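Local coordinates for sulfur oxidation protein soxB (Thermus thermophilus, PDB 2WDD) that probably hydrolyses the sulfur-sulfur bond of a cysteine S-thiosulfonate in the Sox sulfur oxidation pathway, using a site with two manganese ions, at residues A29-F34 and A257-S262; D113-V118 and G123-L128; R203-G208 and L212-A217; W301-S306 and M313-K318. One frame throughout, in Å; residues are numbered along the deposited sequence.

Interaction 1: A29-F34 and A257-S262; sequences ATLLYF and AVVLLS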
loop_
_atom_site.group_PDB
_atom_site.type_symbol
_atom_site.label_atom_id
_atom_site.label_comp_id
_atom_site.label_asym_id
_atom_site.label_seq_id
_atom_site.Cartn_x
_atom_site.Cartn_y
_atom_site.Cartn_z
ATOM N N ALA A 29 -26.561 8.419 -0.101
ATOM C CA ALA A 29 -25.660 7.620 -0.922
ATOM C C ALA A 29 -24.677 6.876 -0.046
ATOM O O ALA A 29 -24.294 7.350 1.023
ATOM C CB ALA A 29 -24.904 8.518 -1.897
ATOM N N THR A 30 -24.252 5.716 -0.518
ATOM C CA THR A 30 -23.273 4.942 0.216
ATOM C C THR A 30 -22.128 4.607 -0.705
ATOM O O THR A 30 -22.340 4.098 -1.802
ATOM C CB THR A 30 -23.865 3.663 0.789
ATOM O OG1 THR A 30 -24.884 4.002 1.740
ATOM C CG2 THR A 30 -22.768 2.835 1.484
ATOM N N LEU A 31 -20.912 4.858 -0.231
ATOM C CA LEU A 31 -19.711 4.503 -0.979
ATOM C C LEU A 31 -19.076 3.304 -0.269
ATOM O O LEU A 31 -18.907 3.305 0.958
ATOM C CB LEU A 31 -18.728 5.677 -1.036
ATOM C CG LEU A 31 -19.290 7.043 -1.457
ATOM C CD1 LEU A 31 -18.196 8.086 -1.476
ATOM C CD2 LEU A 31 -19.963 6.936 -2.827
ATOM N N LEU A 32 -18.796 2.255 -1.034
ATOM C CA LEU A 32 -18.144 1.050 -0.522
ATOM C C LEU A 32 -16.759 1.124 -1.146
ATOM O O LEU A 32 -16.599 0.968 -2.360
ATOM C CB LEU A 32 -18.892 -0.211 -0.946
ATOM C CG LEU A 32 -20.350 -0.197 -0.444
ATOM C CD1 LEU A 32 -21.149 -1.396 -0.972
ATOM C CD2 LEU A 32 -20.403 -0.129 1.093
ATOM N N TYR A 33 -15.785 1.480 -0.318
ATOM C CA TYR A 33 -14.447 1.797 -0.779
ATOM C C TYR A 33 -13.356 0.883 -0.239
ATOM O O TYR A 33 -13.291 0.609 0.955
ATOM C CB TYR A 33 -14.164 3.240 -0.338
ATOM C CG TYR A 33 -12.733 3.698 -0.440
ATOM C CD1 TYR A 33 -12.054 3.650 -1.652
ATOM C CD2 TYR A 33 -12.088 4.283 0.661
ATOM C CE1 TYR A 33 -10.740 4.096 -1.754
ATOM C CE2 TYR A 33 -10.778 4.737 0.564
ATOM C CZ TYR A 33 -10.116 4.647 -0.651
ATOM O OH TYR A 33 -8.811 5.077 -0.748
ATOM N N PHE A 34 -12.485 0.432 -1.130
ATOM C CA PHE A 34 -11.306 -0.324 -0.720
ATOM C C PHE A 34 -10.183 0.145 -1.631
ATOM O O PHE A 34 -10.436 0.709 -2.695
ATOM C CB PHE A 34 -11.513 -1.836 -0.817
ATOM C CG PHE A 34 -11.708 -2.334 -2.220
ATOM C CD1 PHE A 34 -10.642 -2.847 -2.951
ATOM C CD2 PHE A 34 -12.959 -2.272 -2.818
ATOM C CE1 PHE A 34 -10.829 -3.305 -4.256
ATOM C CE2 PHE A 34 -13.146 -2.707 -4.129
ATOM C CZ PHE A 34 -12.079 -3.246 -4.839
ATOM N N ALA A 257 -22.121 17.556 -4.702
ATOM C CA ALA A 257 -21.008 17.146 -3.850
ATOM C C ALA A 257 -19.906 16.546 -4.698
ATOM O O ALA A 257 -20.173 15.990 -5.758
ATOM C CB ALA A 257 -21.475 16.138 -2.811
ATOM N N VAL A 258 -18.671 16.661 -4.223
ATOM C CA VAL A 258 -17.525 16.162 -4.972
ATOM C C VAL A 258 -16.650 15.260 -4.110
ATOM O O VAL A 258 -16.218 15.652 -3.030
ATOM C CB VAL A 258 -16.706 17.334 -5.558
ATOM C CG1 VAL A 258 -15.409 16.827 -6.219
ATOM C CG2 VAL A 258 -17.548 18.128 -6.560
ATOM N N VAL A 259 -16.408 14.052 -4.599
ATOM C CA VAL A 259 -15.567 13.077 -3.910
ATOM C C VAL A 259 -14.331 12.849 -4.771
ATOM O O VAL A 259 -14.465 12.567 -5.960
ATOM C CB VAL A 259 -16.314 11.736 -3.729
ATOM C CG1 VAL A 259 -15.419 10.699 -3.022
ATOM C CG2 VAL A 259 -17.632 11.941 -2.985
ATOM N N LEU A 260 -13.143 12.951 -4.177
ATOM C CA LEU A 260 -11.911 12.671 -4.914
ATOM C C LEU A 260 -11.452 11.256 -4.547
ATOM O O LEU A 260 -11.159 11.000 -3.392
ATOM C CB LEU A 260 -10.801 13.671 -4.561
ATOM C CG LEU A 260 -9.449 13.402 -5.246
ATOM C CD1 LEU A 260 -9.563 13.671 -6.753
ATOM C CD2 LEU A 260 -8.353 14.252 -4.641
ATOM N N LEU A 261 -11.440 10.345 -5.522
ATOM C CA LEU A 261 -10.958 8.968 -5.347
ATOM C C LEU A 261 -9.481 9.093 -5.699
ATOM O O LEU A 261 -9.124 9.267 -6.865
ATOM C CB LEU A 261 -11.646 8.036 -6.353
ATOM C CG LEU A 261 -11.276 6.550 -6.351
ATOM C CD1 LEU A 261 -11.502 5.918 -4.983
ATOM C CD2 LEU A 261 -12.102 5.836 -7.410
ATOM N N SER A 262 -8.644 9.139 -4.669
ATOM C CA SER A 262 -7.238 9.485 -4.823
ATOM C C SER A 262 -6.208 8.396 -4.602
ATOM O O SER A 262 -6.345 7.548 -3.710
ATOM C CB SER A 262 -6.928 10.580 -3.796
ATOM O OG SER A 262 -5.629 11.110 -3.968
HETATM O O HOH W 1 -8.440 5.886 -3.251
#
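The phenol ring of Y33 is the flat group here, and L261 reaches it at a slant: CD1 of L261 lies 3.8 Å from CE1 of Y33 and 4.1 Å from the neighbouring CD1 of Y33. On the other side of the ring from L261, CE2 packs against G305, and L283 and M313 also touch the side chain, which is therefore packed by both sheets. Y33 reaches out of its strand with CG anti to the backbone N (chi1 167°), a turn that carries the hydroxyl across the gap. There, OH of Y33 meets a water at 2.7 Å, and the same water donates to the backbone O of S262, also at 2.7 Å.

Two residues back along each strand, L31 and V259 approach tip to tip, with CD1 of L31 4.1 Å from CG1 of V259. V259 has two conformers, and for the second of them this touch is doubtful. CA of L31 and CA of V259 stand 10.0 Å apart, a spacing between sheets rather than between strands of one sheet. Strand 29-34 belongs to one mixed sheet and strand 257-262 to the other, stacked as in the metallophosphoesterase core of the 5'-nucleotidase family. Both strands run out into the metal site: D36 and H263, each a manganese ligand, follow just beyond their ends.

The chemistry is thus apolar along the strands and polar at the end nearer the metals, where a single water links the phenol to the opposite backbone and donates to the carbonyl of S262.

Interaction 2: D113-V118 and G123-L128; sequences DQKARV and GKALVL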
loop_
_atom_site.group_PDB
_atom_site.type_symbol
_atom_site.label_atom_id
_atom_site.label_comp_id
_atom_site.label_asym_id
_atom_site.label_seq_id
_atom_site.Cartn_x
_atom_site.Cartn_y
_atom_site.Cartn_z
ATOM N N ASP A 113 -23.030 -7.927 0.487
ATOM C CA ASP A 113 -23.900 -7.839 1.658
ATOM C C ASP A 113 -24.313 -6.386 1.867
ATOM O O ASP A 113 -25.498 -6.062 1.963
ATOM C CB ASP A 113 -23.165 -8.359 2.895
ATOM C CG ASP A 113 -23.973 -8.197 4.170
ATOM O OD1 ASP A 113 -24.866 -9.034 4.410
ATOM O OD2 ASP A 113 -23.670 -7.280 4.963
ATOM N N GLN A 114 -23.325 -5.502 1.893
ATOM C CA GLN A 114 -23.589 -4.095 2.129
ATOM C C GLN A 114 -24.379 -3.422 1.024
ATOM O O GLN A 114 -25.289 -2.629 1.290
ATOM C CB GLN A 114 -22.279 -3.357 2.415
ATOM C CG GLN A 114 -21.583 -3.898 3.651
ATOM C CD GLN A 114 -22.353 -3.583 4.918
ATOM O OE1 GLN A 114 -22.594 -2.418 5.223
ATOM N NE2 GLN A 114 -22.703 -4.615 5.686
ATOM N N LYS A 115 -24.039 -3.733 -0.220
ATOM C CA LYS A 115 -24.745 -3.135 -1.345
ATOM C C LYS A 115 -26.212 -3.561 -1.348
ATOM O O LYS A 115 -27.094 -2.743 -1.599
ATOM C CB LYS A 115 -24.084 -3.511 -2.675
ATOM C CG LYS A 115 -24.605 -2.706 -3.857
ATOM C CD LYS A 115 -23.713 -2.863 -5.080
ATOM C CE LYS A 115 -24.386 -2.294 -6.319
ATOM N NZ LYS A 115 -23.616 -2.610 -7.553
ATOM N N ALA A 116 -26.466 -4.837 -1.067
ATOM C CA ALA A 116 -27.839 -5.352 -1.040
ATOM C C ALA A 116 -28.628 -4.639 0.052
ATOM O O ALA A 116 -29.774 -4.233 -0.149
ATOM C CB ALA A 116 -27.836 -6.857 -0.795
ATOM N N ARG A 117 -27.998 -4.497 1.212
ATOM C CA ARG A 117 -28.628 -3.823 2.339
ATOM C C ARG A 117 -29.034 -2.410 1.943
ATOM O O ARG A 117 -30.168 -1.993 2.191
ATOM C CB ARG A 117 -27.683 -3.768 3.540
ATOM C CG ARG A 117 -27.481 -5.094 4.252
ATOM C CD ARG A 117 -26.451 -4.947 5.360
ATOM N NE ARG A 117 -25.967 -6.234 5.847
ATOM C CZ ARG A 117 -26.171 -6.687 7.081
ATOM N NH1 ARG A 117 -26.858 -5.957 7.949
ATOM N NH2 ARG A 117 -25.692 -7.869 7.445
ATOM N N VAL A 118 -28.111 -1.676 1.329
ATOM C CA VAL A 118 -28.360 -0.303 0.897
ATOM C C VAL A 118 -29.470 -0.183 -0.140
ATOM O O VAL A 118 -30.292 0.732 -0.080
ATOM C CB VAL A 118 -27.064 0.369 0.399
ATOM C CG1 VAL A 118 -27.376 1.671 -0.328
ATOM C CG2 VAL A 118 -26.110 0.607 1.564
ATOM N N GLY A 123 -31.636 2.906 -1.144
ATOM C CA GLY A 123 -30.459 3.748 -1.245
ATOM C C GLY A 123 -29.669 3.513 -2.519
ATOM O O GLY A 123 -30.010 2.646 -3.321
ATOM N N LYS A 124 -28.612 4.297 -2.700
ATOM C CA LYS A 124 -27.756 4.208 -3.881
ATOM C C LYS A 124 -26.319 3.918 -3.445
ATOM O O LYS A 124 -25.736 4.693 -2.693
ATOM C CB LYS A 124 -27.787 5.537 -4.634
ATOM C CG LYS A 124 -26.664 5.715 -5.637
ATOM C CD LYS A 124 -27.058 5.179 -6.998
ATOM C CE LYS A 124 -26.178 5.752 -8.094
ATOM N NZ LYS A 124 -26.115 4.835 -9.263
ATOM N N ALA A 125 -25.748 2.819 -3.935
ATOM C CA ALA A 125 -24.383 2.452 -3.564
ATOM C C ALA A 125 -23.407 2.436 -4.737
ATOM O O ALA A 125 -23.749 2.018 -5.846
ATOM C CB ALA A 125 -24.372 1.120 -2.855
ATOM N N LEU A 126 -22.181 2.877 -4.470
ATOM C CA LEU A 126 -21.126 2.867 -5.473
ATOM C C LEU A 126 -19.949 2.117 -4.886
ATOM O O LEU A 126 -19.641 2.280 -3.702
ATOM C CB LEU A 126 -20.687 4.292 -5.824
ATOM C CG LEU A 126 -21.681 5.147 -6.610
ATOM C CD1 LEU A 126 -21.144 6.578 -6.744
ATOM C CD2 LEU A 126 -21.950 4.527 -7.992
ATOM N N VAL A 127 -19.333 1.266 -5.707
ATOM C CA VAL A 127 -18.166 0.490 -5.308
ATOM C C VAL A 127 -16.960 1.178 -5.929
ATOM O O VAL A 127 -16.842 1.268 -7.160
ATOM C CB VAL A 127 -18.293 -0.975 -5.756
ATOM C CG1 VAL A 127 -17.032 -1.749 -5.370
ATOM C CG2 VAL A 127 -19.528 -1.629 -5.121
ATOM N N LEU A 128 -16.077 1.686 -5.075
ATOM C CA LEU A 128 -14.940 2.466 -5.544
ATOM C C LEU A 128 -13.651 1.814 -5.119
ATOM O O LEU A 128 -13.479 1.480 -3.946
ATOM C CB LEU A 128 -15.009 3.867 -4.955
ATOM C CG LEU A 128 -16.314 4.599 -5.293
ATOM C CD1 LEU A 128 -16.329 5.951 -4.616
ATOM C CD2 LEU A 128 -16.456 4.743 -6.810
HETATM O O HOH W 2 -22.570 0.068 -7.338
#
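V118 and K115, one helical turn apart, lie against the strand with A125 between them. CB of A125 sits 4.0 Å from CG1 of V118 and the same 4.0 Å from CG of K115, so the small methyl fits between two larger side chains. V118 points toward the strand; its CG1, anti to the backbone N (chi1 168°), rests over the backbone and comes within 3.7 Å of the N of K124. K115 behaves differently. Its chain leaves the helix obliquely and stays extended to the end, running across the strand, so that CD of K115 passes CG2 of V127 at 4.4 Å, and NZ of K115 donates to a water at 2.9 Å. That water in turn donates to O of A125 at 2.7 Å, giving the ammonium group an indirect hold on the strand backbone.

Where the chain turns from helix to strand, N of G123 donates to O of V118 at 2.8 Å, with a bent N-H...O angle of 142°. The two elements run nearly antiparallel, at 158°, with their axes 7.9 Å apart.

This is the closing half of a beta-alpha-beta crossover. Helix 104-120 covers one face of the sheet of strands 29-34 and 311-320, where K115 and Q114 touch L32 and V118 touches T30, while Q114 reaches further to R314. Strand 124-129 then lies beside and parallel to strand 29-34, and L126, turned away from the helix, packs on L31 and on H205 of strand 202-207.

Interaction 3: R203-G208 and L212-A217; sequences RIHRVG and LAVVGA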
loop_
_atom_site.group_PDB
_atom_site.type_symbol
_atom_site.label_atom_id
_atom_site.label_comp_id
_atom_site.label_asym_id
_atom_site.label_seq_id
_atom_site.Cartn_x
_atom_site.Cartn_y
_atom_site.Cartn_z
ATOM N N ARG A 203 -16.895 11.439 -12.995
ATOM C CA ARG A 203 -18.200 10.956 -13.434
ATOM C C ARG A 203 -19.231 11.433 -12.420
ATOM O O ARG A 203 -19.016 11.302 -11.222
ATOM C CB ARG A 203 -18.245 9.433 -13.533
ATOM C CG ARG A 203 -19.616 8.885 -13.939
ATOM C CD ARG A 203 -20.029 9.369 -15.330
ATOM N NE ARG A 203 -18.911 9.242 -16.259
ATOM C CZ ARG A 203 -18.620 10.109 -17.223
ATOM N NH1 ARG A 203 -19.407 11.151 -17.454
ATOM N NH2 ARG A 203 -17.559 9.904 -17.988
ATOM N N ILE A 204 -20.349 11.974 -12.900
ATOM C CA ILE A 204 -21.420 12.414 -12.012
ATOM C C ILE A 204 -22.472 11.324 -11.928
ATOM O O ILE A 204 -22.886 10.761 -12.945
ATOM C CB ILE A 204 -22.026 13.761 -12.448
ATOM C CG1 ILE A 204 -20.992 14.880 -12.317
ATOM C CG2 ILE A 204 -23.267 14.088 -11.601
ATOM C CD1 ILE A 204 -21.395 16.170 -13.008
ATOM N N HIS A 205 -22.881 11.007 -10.705
ATOM C CA HIS A 205 -23.866 9.968 -10.458
ATOM C C HIS A 205 -25.103 10.546 -9.792
ATOM O O HIS A 205 -25.000 11.374 -8.894
ATOM C CB HIS A 205 -23.281 8.919 -9.520
ATOM C CG HIS A 205 -22.198 8.098 -10.143
ATOM N ND1 HIS A 205 -22.448 6.910 -10.797
ATOM C CD2 HIS A 205 -20.857 8.285 -10.197
ATOM C CE1 HIS A 205 -21.308 6.415 -11.252
ATOM N NE2 HIS A 205 -20.331 7.232 -10.904
ATOM N N ARG A 206 -26.270 10.068 -10.207
ATOM C CA ARG A 206 -27.514 10.511 -9.604
ATOM C C ARG A 206 -27.684 9.802 -8.269
ATOM O O ARG A 206 -27.575 8.579 -8.183
ATOM C CB ARG A 206 -28.699 10.194 -10.519
ATOM C CG ARG A 206 -28.900 11.200 -11.639
ATOM C CD ARG A 206 -30.368 11.299 -12.040
ATOM N NE ARG A 206 -30.785 10.179 -12.879
ATOM C CZ ARG A 206 -32.044 9.934 -13.233
ATOM N NH1 ARG A 206 -32.328 8.890 -13.999
ATOM N NH2 ARG A 206 -33.020 10.733 -12.823
ATOM N N VAL A 207 -27.935 10.584 -7.228
ATOM C CA VAL A 207 -28.162 10.054 -5.890
ATOM C C VAL A 207 -29.479 10.664 -5.443
ATOM O O VAL A 207 -29.499 11.693 -4.771
ATOM C CB VAL A 207 -27.026 10.452 -4.925
ATOM C CG1 VAL A 207 -27.478 10.289 -3.481
ATOM C CG2 VAL A 207 -25.782 9.627 -5.195
ATOM N N GLY A 208 -30.584 10.074 -5.890
ATOM C CA GLY A 208 -31.891 10.623 -5.592
ATOM C C GLY A 208 -32.033 11.947 -6.315
ATOM O O GLY A 208 -31.891 12.019 -7.536
ATOM N N LEU A 212 -23.737 13.520 -7.417
ATOM C CA LEU A 212 -22.444 13.354 -6.760
ATOM C C LEU A 212 -21.380 13.072 -7.803
ATOM O O LEU A 212 -21.499 12.113 -8.557
ATOM C CB LEU A 212 -22.512 12.164 -5.803
ATOM C CG LEU A 212 -21.258 11.783 -5.008
ATOM C CD1 LEU A 212 -20.928 12.863 -3.994
ATOM C CD2 LEU A 212 -21.476 10.449 -4.300
ATOM N N ALA A 213 -20.327 13.878 -7.809
ATOM C CA ALA A 213 -19.209 13.663 -8.731
ATOM C C ALA A 213 -18.108 12.859 -8.036
ATOM O O ALA A 213 -17.733 13.168 -6.907
ATOM C CB ALA A 213 -18.629 14.997 -9.188
ATOM N N VAL A 214 -17.557 11.877 -8.752
ATOM C CA VAL A 214 -16.394 11.119 -8.287
ATOM C C VAL A 214 -15.277 11.556 -9.238
ATOM O O VAL A 214 -15.360 11.321 -10.452
ATOM C CB VAL A 214 -16.599 9.598 -8.386
ATOM C CG1 VAL A 214 -15.314 8.837 -7.977
ATOM C CG2 VAL A 214 -17.756 9.139 -7.514
ATOM N N VAL A 215 -14.279 12.250 -8.702
ATOM C CA VAL A 215 -13.127 12.711 -9.477
ATOM C C VAL A 215 -11.996 11.741 -9.162
ATOM O O VAL A 215 -11.851 11.326 -8.015
ATOM C CB VAL A 215 -12.719 14.146 -9.069
ATOM C CG1 VAL A 215 -11.506 14.639 -9.875
ATOM C CG2 VAL A 215 -13.912 15.103 -9.188
ATOM N N GLY A 216 -11.207 11.358 -10.160
ATOM C CA GLY A 216 -10.101 10.452 -9.908
ATOM C C GLY A 216 -8.727 11.093 -10.011
ATOM O O GLY A 216 -8.480 11.970 -10.840
ATOM N N ALA A 217 -7.812 10.621 -9.175
ATOM C CA ALA A 217 -6.420 11.070 -9.223
ATOM C C ALA A 217 -5.500 9.869 -9.076
ATOM O O ALA A 217 -5.617 9.110 -8.117
ATOM C CB ALA A 217 -6.123 12.091 -8.141
#
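R203-V207 and L212-A217 form a beta hairpin at the margin of the sheet that also holds 257-262, with R203 opposite V214 and H205 opposite L212 as hydrogen-bonded pairs. N of R203 donates to O of V214 at 3.0 Å, and N of V214 to O of R203 at 2.9 Å. In the second pair, N of H205 reaches O of L212 at 2.8 Å, and N of L212 meets O of H205 at 2.9 Å, almost straight (175°) and in the carbonyl plane. Between them, I204 and A213 make the non-hydrogen-bonded pair, and CG1 of I204 lies 3.9 Å from CB of A213.

Strand 202-207 is outermost, whereas 210-217 pairs in parallel with 257-262, so the hairpin forms one edge of the sheet facing strand 29-34 across the core.

On the face of H205 and L212, the imidazole lies with CG anti to its own carbonyl carbon (chi1 -69°), which leans the ring across V214 at a slant, CD2 of H205 4.2 Å from CG2 of V214. NE2 of H205 is hydrogen-bonded to NE2 of H159, the two rings meeting at about 75°. In one conformer, R203 turns its charged end off the hairpin to a salt bridge with E183. Nearer the turn, CG2 of V207 touches CB of L212 at 4.2 Å, and both residues meet strand 29-34.

Interaction 4: W301-S306 and M313-K318; sequences WIVAGS and MRVDLK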
loop_
_atom_site.group_PDB
_atom_site.type_symbol
_atom_site.label_atom_id
_atom_site.label_comp_id
_atom_site.label_asym_id
_atom_site.label_seq_id
_atom_site.Cartn_x
_atom_site.Cartn_y
_atom_site.Cartn_z
ATOM N N TRP A 301 -13.472 16.098 4.296
ATOM C CA TRP A 301 -13.327 14.892 5.113
ATOM C C TRP A 301 -12.407 13.951 4.330
ATOM O O TRP A 301 -12.542 13.833 3.114
ATOM C CB TRP A 301 -14.668 14.180 5.285
ATOM C CG TRP A 301 -15.609 14.912 6.189
ATOM C CD1 TRP A 301 -16.748 15.571 5.824
ATOM C CD2 TRP A 301 -15.478 15.082 7.604
ATOM N NE1 TRP A 301 -17.335 16.139 6.932
ATOM C CE2 TRP A 301 -16.584 15.842 8.037
ATOM C CE3 TRP A 301 -14.541 14.659 8.547
ATOM C CZ2 TRP A 301 -16.763 16.209 9.374
ATOM C CZ3 TRP A 301 -14.729 15.011 9.879
ATOM C CH2 TRP A 301 -15.829 15.780 10.274
ATOM N N ILE A 302 -11.538 13.228 5.031
ATOM C CA ILE A 302 -10.623 12.276 4.392
ATOM C C ILE A 302 -10.794 10.897 5.024
ATOM O O ILE A 302 -10.799 10.764 6.259
ATOM C CB ILE A 302 -9.172 12.757 4.527
ATOM C CG1 ILE A 302 -9.001 14.109 3.821
ATOM C CG2 ILE A 302 -8.201 11.727 3.927
ATOM C CD1 ILE A 302 -7.611 14.711 3.969
ATOM N N VAL A 303 -10.984 9.881 4.184
ATOM C CA VAL A 303 -11.122 8.499 4.641
ATOM C C VAL A 303 -10.099 7.662 3.875
ATOM O O VAL A 303 -10.086 7.676 2.646
ATOM C CB VAL A 303 -12.542 7.978 4.392
ATOM C CG1 VAL A 303 -12.644 6.488 4.682
ATOM C CG2 VAL A 303 -13.542 8.787 5.230
ATOM N N ALA A 304 -9.254 6.929 4.598
ATOM C CA ALA A 304 -8.212 6.105 3.978
ATOM C C ALA A 304 -8.736 4.757 3.499
ATOM O O ALA A 304 -9.682 4.212 4.065
ATOM C CB ALA A 304 -7.051 5.903 4.945
ATOM N N GLY A 305 -8.056 4.176 2.510
ATOM C CA GLY A 305 -8.480 2.907 1.923
ATOM C C GLY A 305 -7.869 1.606 2.422
ATOM O O GLY A 305 -8.212 0.528 1.919
ATOM N N SER A 306 -7.012 1.692 3.439
ATOM C CA SER A 306 -6.340 0.522 3.996
ATOM C C SER A 306 -5.564 -0.228 2.911
ATOM O O SER A 306 -5.010 0.395 1.990
ATOM C CB SER A 306 -7.315 -0.389 4.763
ATOM O OG SER A 306 -6.602 -1.366 5.511
ATOM N N MET A 313 -14.358 0.114 3.524
ATOM C CA MET A 313 -14.794 1.333 4.185
ATOM C C MET A 313 -16.174 1.694 3.678
ATOM O O MET A 313 -16.360 1.909 2.478
ATOM C CB MET A 313 -13.830 2.487 3.916
ATOM C CG MET A 313 -12.806 2.667 5.026
ATOM S SD MET A 313 -11.877 1.182 5.417
ATOM C CE MET A 313 -10.976 0.939 3.841
ATOM N N ARG A 314 -17.149 1.749 4.584
ATOM C CA ARG A 314 -18.493 2.128 4.188
ATOM C C ARG A 314 -18.700 3.576 4.581
ATOM O O ARG A 314 -18.583 3.936 5.759
ATOM C CB ARG A 314 -19.555 1.246 4.839
ATOM C CG ARG A 314 -20.975 1.732 4.516
ATOM C CD ARG A 314 -22.071 0.770 4.973
ATOM N NE ARG A 314 -23.365 1.453 4.904
ATOM C CZ ARG A 314 -24.540 0.877 5.127
ATOM N NH1 ARG A 314 -24.610 -0.415 5.401
ATOM N NH2 ARG A 314 -25.648 1.604 5.069
ATOM N N VAL A 315 -18.935 4.421 3.585
ATOM C CA VAL A 315 -19.112 5.844 3.826
ATOM C C VAL A 315 -20.499 6.268 3.369
ATOM O O VAL A 315 -20.773 6.318 2.170
ATOM C CB VAL A 315 -18.037 6.686 3.128
ATOM C CG1 VAL A 315 -18.161 8.162 3.517
ATOM C CG2 VAL A 315 -16.635 6.156 3.455
ATOM N N ASP A 316 -21.369 6.576 4.330
ATOM C CA ASP A 316 -22.741 6.986 4.025
ATOM C C ASP A 316 -22.812 8.492 4.065
ATOM O O ASP A 316 -22.317 9.112 4.995
ATOM C CB ASP A 316 -23.718 6.383 5.029
ATOM C CG ASP A 316 -23.594 4.881 5.120
ATOM O OD1 ASP A 316 -23.799 4.222 4.085
ATOM O OD2 ASP A 316 -23.280 4.358 6.214
ATOM N N LEU A 317 -23.355 9.085 3.007
ATOM C CA LEU A 317 -23.402 10.528 2.883
ATOM C C LEU A 317 -24.794 11.140 2.916
ATOM O O LEU A 317 -25.678 10.745 2.145
ATOM C CB LEU A 317 -22.753 10.969 1.566
ATOM C CG LEU A 317 -21.367 10.400 1.257
ATOM C CD1 LEU A 317 -20.912 10.812 -0.144
ATOM C CD2 LEU A 317 -20.379 10.852 2.323
ATOM N N LYS A 318 -24.956 12.170 3.743
ATOM C CA LYS A 318 -26.172 12.970 3.716
ATOM C C LYS A 318 -25.747 14.180 2.895
ATOM O O LYS A 318 -24.877 14.947 3.307
ATOM C CB LYS A 318 -26.547 13.450 5.116
ATOM C CG LYS A 318 -27.465 12.530 5.850
ATOM C CD LYS A 318 -27.873 13.165 7.164
ATOM C CE LYS A 318 -28.872 12.310 7.906
ATOM N NZ LYS A 318 -29.177 12.920 9.231
#
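M313 does most of the touching. Its CG packs 3.8 Å from CG1 of V303 as the two side chains slide past each other in opposite directions, and the same CG1 of V303 meets CG2 of V315 at 4.2 Å. The thioether then folds back, bent at chi2 (54°) and chi3 (65°), which brings its methyl over the backbone where strand 300-304 ends: CE of M313 lies 3.4 Å from O of G305, 3.5 Å from O of A304 and 4.0 Å from CB of S306.

In the next shell, L283 touches V303, L281 touches V315, and V331 touches M313. R314 points the other way. Its NE donates to OD1 of D316 at 2.9 Å, nearly straight at 166°, in the guanidinium plane and on the syn lone pair. T30 and R328 also hold that carboxylate.

The side chain of S306 is about 6 Å from that of H288, a manganese ligand. The contact near the metal site is mainly apolar packing, with the methionine methyl against two carbonyl oxygens; slightly polarised by its sulfur, it may find them mildly favourable.

How the interactions relate
Interaction 1 sits in the middle, its centre about 8 Å from that of interaction 3 and 7 Å from that of interaction 4, while those two are about 14 Å apart; interaction 2 is 12 to 15 Å from the others. Along the chain, 2 and then 3 fall between the two strands that interaction 1 brings together, and 4 follows. Strands 29-34, 124-129 and 311-320 share one sheet, while 202-207, 210-217, 257-262 and 300-304 share the other. Interactions 1 and 4 span the two sheets, 3 lies within the second, and 2 lays a helix on the outer face of the first. Together they form part of the sandwich whose strand ends present D36 and H263 to manganese.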